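Local coordinates for Rab3 interacting molecule variant 2 (Drosophila melanogaster, PDB 4TS6), which probably acts at presynaptic active zones in neurotransmitter release, as a Rab3-interacting RIM protein seen here through its C2A domain, at residues 11-16 with 29-34; 88-93 with 116-121. All coordinates share one frame; numbering follows the deposited sequence.

Interaction 1: 11-16 with 29-34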
loop_
_atom_site.group_PDB
_atom_site.type_symbol
_atom_site.label_atom_id
_atom_site.label_comp_id
_atom_site.label_asym_id
_atom_site.label_seq_id
_atom_site.Cartn_x
_atom_site.Cartn_y
_atom_site.Cartn_z
ATOM N N ARG A 11 6.093 -7.182 6.590
ATOM C CA ARG A 11 5.846 -5.773 6.855
ATOM C C ARG A 11 6.135 -4.944 5.612
ATOM O O ARG A 11 6.836 -5.392 4.694
ATOM C CB ARG A 11 6.694 -5.298 8.043
ATOM C CG ARG A 11 8.108 -5.768 7.967
ATOM C CD ARG A 11 8.924 -5.381 9.199
ATOM N NE ARG A 11 10.322 -5.781 9.036
ATOM C CZ ARG A 11 10.749 -7.042 9.074
ATOM N NH1 ARG A 11 9.887 -8.034 9.267
ATOM N NH2 ARG A 11 12.036 -7.314 8.906
ATOM N N LEU A 12 5.586 -3.736 5.590
ATOM C CA LEU A 12 5.600 -2.895 4.411
ATOM C C LEU A 12 6.257 -1.574 4.785
ATOM O O LEU A 12 6.057 -1.086 5.896
ATOM C CB LEU A 12 4.161 -2.641 3.977
ATOM C CG LEU A 12 3.916 -1.638 2.860
ATOM C CD1 LEU A 12 4.365 -2.223 1.536
ATOM C CD2 LEU A 12 2.443 -1.281 2.807
ATOM N N GLN A 13 7.039 -0.999 3.875
ATOM C CA GLN A 13 7.686 0.296 4.136
ATOM C C GLN A 13 7.005 1.354 3.285
ATOM O O GLN A 13 6.992 1.247 2.059
ATOM C CB GLN A 13 9.175 0.242 3.796
ATOM C CG GLN A 13 9.924 1.557 4.079
ATOM C CD GLN A 13 11.412 1.437 3.842
ATOM O OE1 GLN A 13 11.851 0.857 2.851
ATOM N NE2 GLN A 13 12.196 1.969 4.760
ATOM N N LEU A 14 6.426 2.361 3.931
ATOM C CA LEU A 14 5.613 3.373 3.247
ATOM C C LEU A 14 6.112 4.756 3.615
ATOM O O LEU A 14 6.553 4.954 4.737
ATOM C CB LEU A 14 4.167 3.315 3.741
ATOM C CG LEU A 14 3.210 2.189 3.405
ATOM C CD1 LEU A 14 1.901 2.402 4.139
ATOM C CD2 LEU A 14 2.968 2.161 1.919
ATOM N N LYS A 15 6.012 5.710 2.686
ATOM C CA LYS A 15 6.217 7.127 3.002
ATOM C C LYS A 15 4.922 7.853 2.687
ATOM O O LYS A 15 4.345 7.658 1.623
ATOM C CB LYS A 15 7.348 7.734 2.168
ATOM C CG LYS A 15 8.691 7.061 2.356
ATOM C CD LYS A 15 9.682 7.472 1.275
ATOM C CE LYS A 15 10.081 8.931 1.388
ATOM N NZ LYS A 15 10.885 9.402 0.220
ATOM N N LEU A 16 4.453 8.676 3.618
ATOM C CA LEU A 16 3.244 9.459 3.396
ATOM C C LEU A 16 3.567 10.925 3.582
ATOM O O LEU A 16 4.087 11.310 4.627
ATOM C CB LEU A 16 2.146 9.060 4.388
ATOM C CG LEU A 16 1.624 7.626 4.338
ATOM C CD1 LEU A 16 0.409 7.511 5.227
ATOM C CD2 LEU A 16 1.286 7.226 2.913
ATOM N N LEU A 29 5.060 3.552 -1.877
ATOM C CA LEU A 29 5.298 2.191 -1.423
ATOM C C LEU A 29 6.717 1.813 -1.800
ATOM O O LEU A 29 7.022 1.585 -2.971
ATOM C CB LEU A 29 4.330 1.219 -2.081
ATOM C CG LEU A 29 2.949 1.133 -1.448
ATOM C CD1 LEU A 29 2.194 2.440 -1.536
ATOM C CD2 LEU A 29 2.189 0.074 -2.162
ATOM N N VAL A 30 7.592 1.752 -0.811
ATOM C CA VAL A 30 9.000 1.514 -1.088
ATOM C C VAL A 30 9.219 0.044 -1.375
ATOM O O VAL A 30 9.640 -0.331 -2.475
ATOM C CB VAL A 30 9.867 1.955 0.086
ATOM C CG1 VAL A 30 11.340 1.757 -0.225
ATOM C CG2 VAL A 30 9.578 3.412 0.408
ATOM N N CYS A 31 8.908 -0.789 -0.387
ATOM C CA CYS A 31 9.150 -2.222 -0.492
ATOM C C CYS A 31 8.374 -2.931 0.593
ATOM O O CYS A 31 7.727 -2.289 1.427
ATOM C CB CYS A 31 10.640 -2.520 -0.307
ATOM S SG CYS A 31 11.218 -2.317 1.396
ATOM N N ALA A 32 8.446 -4.258 0.577
ATOM C CA ALA A 32 7.898 -5.081 1.643
ATOM C C ALA A 32 8.943 -6.124 1.927
ATOM O O ALA A 32 9.756 -6.422 1.062
ATOM C CB ALA A 32 6.596 -5.744 1.202
ATOM N N THR A 33 8.927 -6.686 3.130
ATOM C CA THR A 33 9.943 -7.653 3.512
ATOM C C THR A 33 9.327 -8.731 4.398
ATOM O O THR A 33 8.310 -8.489 5.043
ATOM C CB THR A 33 11.115 -6.949 4.255
ATOM O OG1 THR A 33 12.248 -7.818 4.313
ATOM C CG2 THR A 33 10.723 -6.571 5.666
ATOM N N GLY A 34 9.929 -9.916 4.424
ATOM C CA GLY A 34 9.520 -10.956 5.354
ATOM C C GLY A 34 8.220 -11.662 5.006
ATOM O O GLY A 34 7.606 -12.306 5.859
#

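Interaction 2: 88-93 with 116-121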
loop_
_atom_site.group_PDB
_atom_site.type_symbol
_atom_site.label_atom_id
_atom_site.label_comp_id
_atom_site.label_asym_id
_atom_site.label_seq_id
_atom_site.Cartn_x
_atom_site.Cartn_y
_atom_site.Cartn_z
ATOM N N ASP A 88 -9.462 17.493 5.076
ATOM C CA ASP A 88 -10.274 16.546 4.318
ATOM C C ASP A 88 -9.827 15.107 4.544
ATOM O O ASP A 88 -10.541 14.164 4.203
ATOM C CB ASP A 88 -10.227 16.869 2.821
ATOM C CG ASP A 88 -10.932 18.149 2.488
ATOM O OD1 ASP A 88 -11.970 18.444 3.120
ATOM O OD2 ASP A 88 -10.444 18.882 1.601
ATOM N N LEU A 89 -8.642 14.936 5.116
ATOM C CA LEU A 89 -8.119 13.596 5.351
ATOM C C LEU A 89 -8.696 13.024 6.640
ATOM O O LEU A 89 -8.615 11.820 6.887
ATOM C CB LEU A 89 -6.594 13.622 5.436
ATOM C CG LEU A 89 -5.858 14.109 4.184
ATOM C CD1 LEU A 89 -4.360 14.066 4.403
ATOM C CD2 LEU A 89 -6.238 13.283 2.989
ATOM N N ASN A 90 -9.292 13.881 7.459
ATOM C CA ASN A 90 -9.818 13.414 8.733
ATOM C C ASN A 90 -11.044 12.577 8.471
ATOM O O ASN A 90 -11.986 13.035 7.826
ATOM C CB ASN A 90 -10.140 14.585 9.652
ATOM C CG ASN A 90 -8.943 15.474 9.882
ATOM O OD1 ASN A 90 -7.803 15.020 9.779
ATOM N ND2 ASN A 90 -9.186 16.747 10.174
ATOM N N GLY A 91 -11.021 11.338 8.949
ATOM C CA GLY A 91 -12.143 10.443 8.752
ATOM C C GLY A 91 -11.916 9.519 7.567
ATOM O O GLY A 91 -12.634 8.524 7.394
ATOM N N ARG A 92 -10.910 9.827 6.755
ATOM C CA ARG A 92 -10.540 8.916 5.672
ATOM C C ARG A 92 -9.460 7.926 6.079
ATOM O O ARG A 92 -8.727 8.148 7.050
ATOM C CB ARG A 92 -10.104 9.683 4.429
ATOM C CG ARG A 92 -11.136 10.678 3.979
ATOM C CD ARG A 92 -10.996 10.953 2.508
ATOM N NE ARG A 92 -11.587 12.248 2.198
ATOM C CZ ARG A 92 -11.790 12.705 0.968
ATOM N NH1 ARG A 92 -11.456 11.958 -0.082
ATOM N NH2 ARG A 92 -12.330 13.908 0.797
ATOM N N LEU A 93 -9.374 6.823 5.336
ATOM C CA LEU A 93 -8.406 5.771 5.641
ATOM C C LEU A 93 -7.604 5.477 4.391
ATOM O O LEU A 93 -8.167 5.392 3.309
ATOM C CB LEU A 93 -9.115 4.489 6.073
ATOM C CG LEU A 93 -9.961 4.540 7.339
ATOM C CD1 LEU A 93 -10.588 3.181 7.600
ATOM C CD2 LEU A 93 -9.118 4.955 8.512
ATOM N N ASP A 116 -5.058 5.458 9.588
ATOM C CA ASP A 116 -6.036 6.468 9.996
ATOM C C ASP A 116 -5.382 7.843 9.814
ATOM O O ASP A 116 -4.627 8.298 10.670
ATOM C CB ASP A 116 -6.448 6.249 11.461
ATOM C CG ASP A 116 -7.756 6.962 11.834
ATOM O OD1 ASP A 116 -8.129 7.960 11.173
ATOM O OD2 ASP A 116 -8.411 6.519 12.805
ATOM N N LEU A 117 -5.666 8.497 8.695
ATOM C CA LEU A 117 -4.901 9.681 8.302
ATOM C C LEU A 117 -5.079 10.841 9.262
ATOM O O LEU A 117 -4.229 11.717 9.337
ATOM C CB LEU A 117 -5.262 10.108 6.886
ATOM C CG LEU A 117 -4.905 9.064 5.835
ATOM C CD1 LEU A 117 -5.586 9.366 4.522
ATOM C CD2 LEU A 117 -3.403 9.054 5.665
ATOM N N ALA A 118 -6.183 10.844 9.997
ATOM C CA ALA A 118 -6.460 11.934 10.920
ATOM C C ALA A 118 -5.360 12.026 11.983
ATOM O O ALA A 118 -5.053 13.113 12.478
ATOM C CB ALA A 118 -7.823 11.742 11.567
ATOM N N HIS A 119 -4.752 10.883 12.299
ATOM C CA HIS A 119 -3.747 10.810 13.358
ATOM C C HIS A 119 -2.313 10.636 12.843
ATOM O O HIS A 119 -1.398 10.357 13.625
ATOM C CB HIS A 119 -4.111 9.696 14.344
ATOM C CG HIS A 119 -5.482 9.844 14.929
ATOM N ND1 HIS A 119 -5.867 10.957 15.651
ATOM C CD2 HIS A 119 -6.565 9.032 14.887
ATOM C CE1 HIS A 119 -7.124 10.819 16.034
ATOM N NE2 HIS A 119 -7.571 9.659 15.584
ATOM N N HIS A 120 -2.113 10.815 11.535
ATOM C CA HIS A 120 -0.768 10.726 10.952
ATOM C C HIS A 120 -0.124 12.103 10.711
ATOM O O HIS A 120 -0.815 13.069 10.401
ATOM C CB HIS A 120 -0.793 9.913 9.654
ATOM C CG HIS A 120 0.512 9.251 9.338
ATOM N ND1 HIS A 120 1.609 9.944 8.876
ATOM C CD2 HIS A 120 0.896 7.951 9.425
ATOM C CE1 HIS A 120 2.612 9.105 8.684
ATOM N NE2 HIS A 120 2.205 7.891 9.010
ATOM N N ILE A 121 1.202 12.174 10.851
ATOM C CA ILE A 121 1.951 13.429 10.728
ATOM C C ILE A 121 2.166 13.831 9.268
ATOM O O ILE A 121 2.207 15.018 8.947
ATOM C CB ILE A 121 3.325 13.350 11.466
ATOM C CG1 ILE A 121 4.048 14.702 11.438
ATOM C CG2 ILE A 121 4.207 12.257 10.885
ATOM C CD1 ILE A 121 5.469 14.672 11.984
HETATM O O HOH W 1 -8.914 9.527 9.366
#

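Interaction 1: 11-16 with 29-34
Strands 11-16 and 29-33 run antiparallel in a beta hairpin. R11 and T33 form a hydrogen-bonded pair, with R11 N to T33 O at 3.0 Å and T33 N to R11 O at 2.9 Å. A beta bulge follows: V30 and C31 both face Q13. Q13 N donates a hydrogen bond to C31 O at 2.9 Å, and V30 N donates one to Q13 O at 3.0 Å. V30 has helix-like backbone angles (-78°/-61°) that make the bulge. R11 starts with CG in the crowded position (chi1 45°) and then extends alongside T33. Its guanidinium lies with one face on the T33 methyl, CZ to CG2 3.4 Å. T33 has OG1 anti to its backbone N and CG2 between the N and the carbonyl carbon; CG2 is the branch that meets R11. Q13 is extended, with CG anti to the backbone N. It crosses V30 obliquely, and OE1 ends 3.2 Å from V30 CG1 and also near C31 SG. On the other face L12, L14, L29 and A32 are buried. L14 and L29 lie side by side, CD2 of L14 3.5 Å from CG of L29. This face packs on strands 93-100 and 108-116 through V96, L98, V113 and I115. On the Q13 face, W128 of strand 123-130 touches Q13, C31 and T33.

Interaction 2: 88-93 with 116-121
A type II beta turn, L89 to R92, meets the 3-10 turn at 117-118 at one end of an antiparallel strand pair in the C2 beta sandwich. The first turn leads into strand 93-100; the second follows strand 108-116. L93 and D116 form a non-hydrogen-bonded pair there. The L89 turn is closed by R92 N to L89 O, 3.0 Å. G91 takes its third position with phi 97°, a value glycine accepts easily. Directly between the segments there is one weak hydrogen bond, L117 N to R92 O at 3.5 Å. A bridging water does more. It accepts from G91 N at 2.8 Å and from A118 N at 3.1 Å. It lies 2.7 Å from R92 O and 2.5 Å from D116 OD1 and can donate to them, though its two protons cannot serve every acceptor in reach. D116 has CG anti to its backbone N (chi1 -162°), which places OD1 at the water. L93 crosses D116 obliquely, its CD2 3.7 Å from D116 CA. L89 and L117 are buried and point toward each other, meeting CB to CB. N90 brings OD1 to 3.6 Å from A118 CA, beside the A118 methyl; the same oxygen accepts a hydrogen bond from R86. The end of the R92 side chain leads away from 116-121, and its NE makes a weak hydrogen bond to D88 O. L52 of strand 46-53 touches both R92 and L117. L84 and L122 touch L89, and V114 of strand 108-116 touches L93.

From the N terminus, interaction 1 comes first. It closes the 11-19/24-33 hairpin, with 12 residues between its segments. The chain then passes through strands 46-53, 62-63 and 74-81 before interaction 2 opens. That contact closes a second loop of 22 residues, which holds most of strands 93-100 and 108-116. The two are in series; neither nests in nor crosses the other. Interaction 1 joins the two central strands of one sheet. Interaction 2 joins the turns at the end of two strands of the other sheet. Their centres are 19 Å apart. They touch through L16, whose CD1 lies 4.1 Å from L117 CD2.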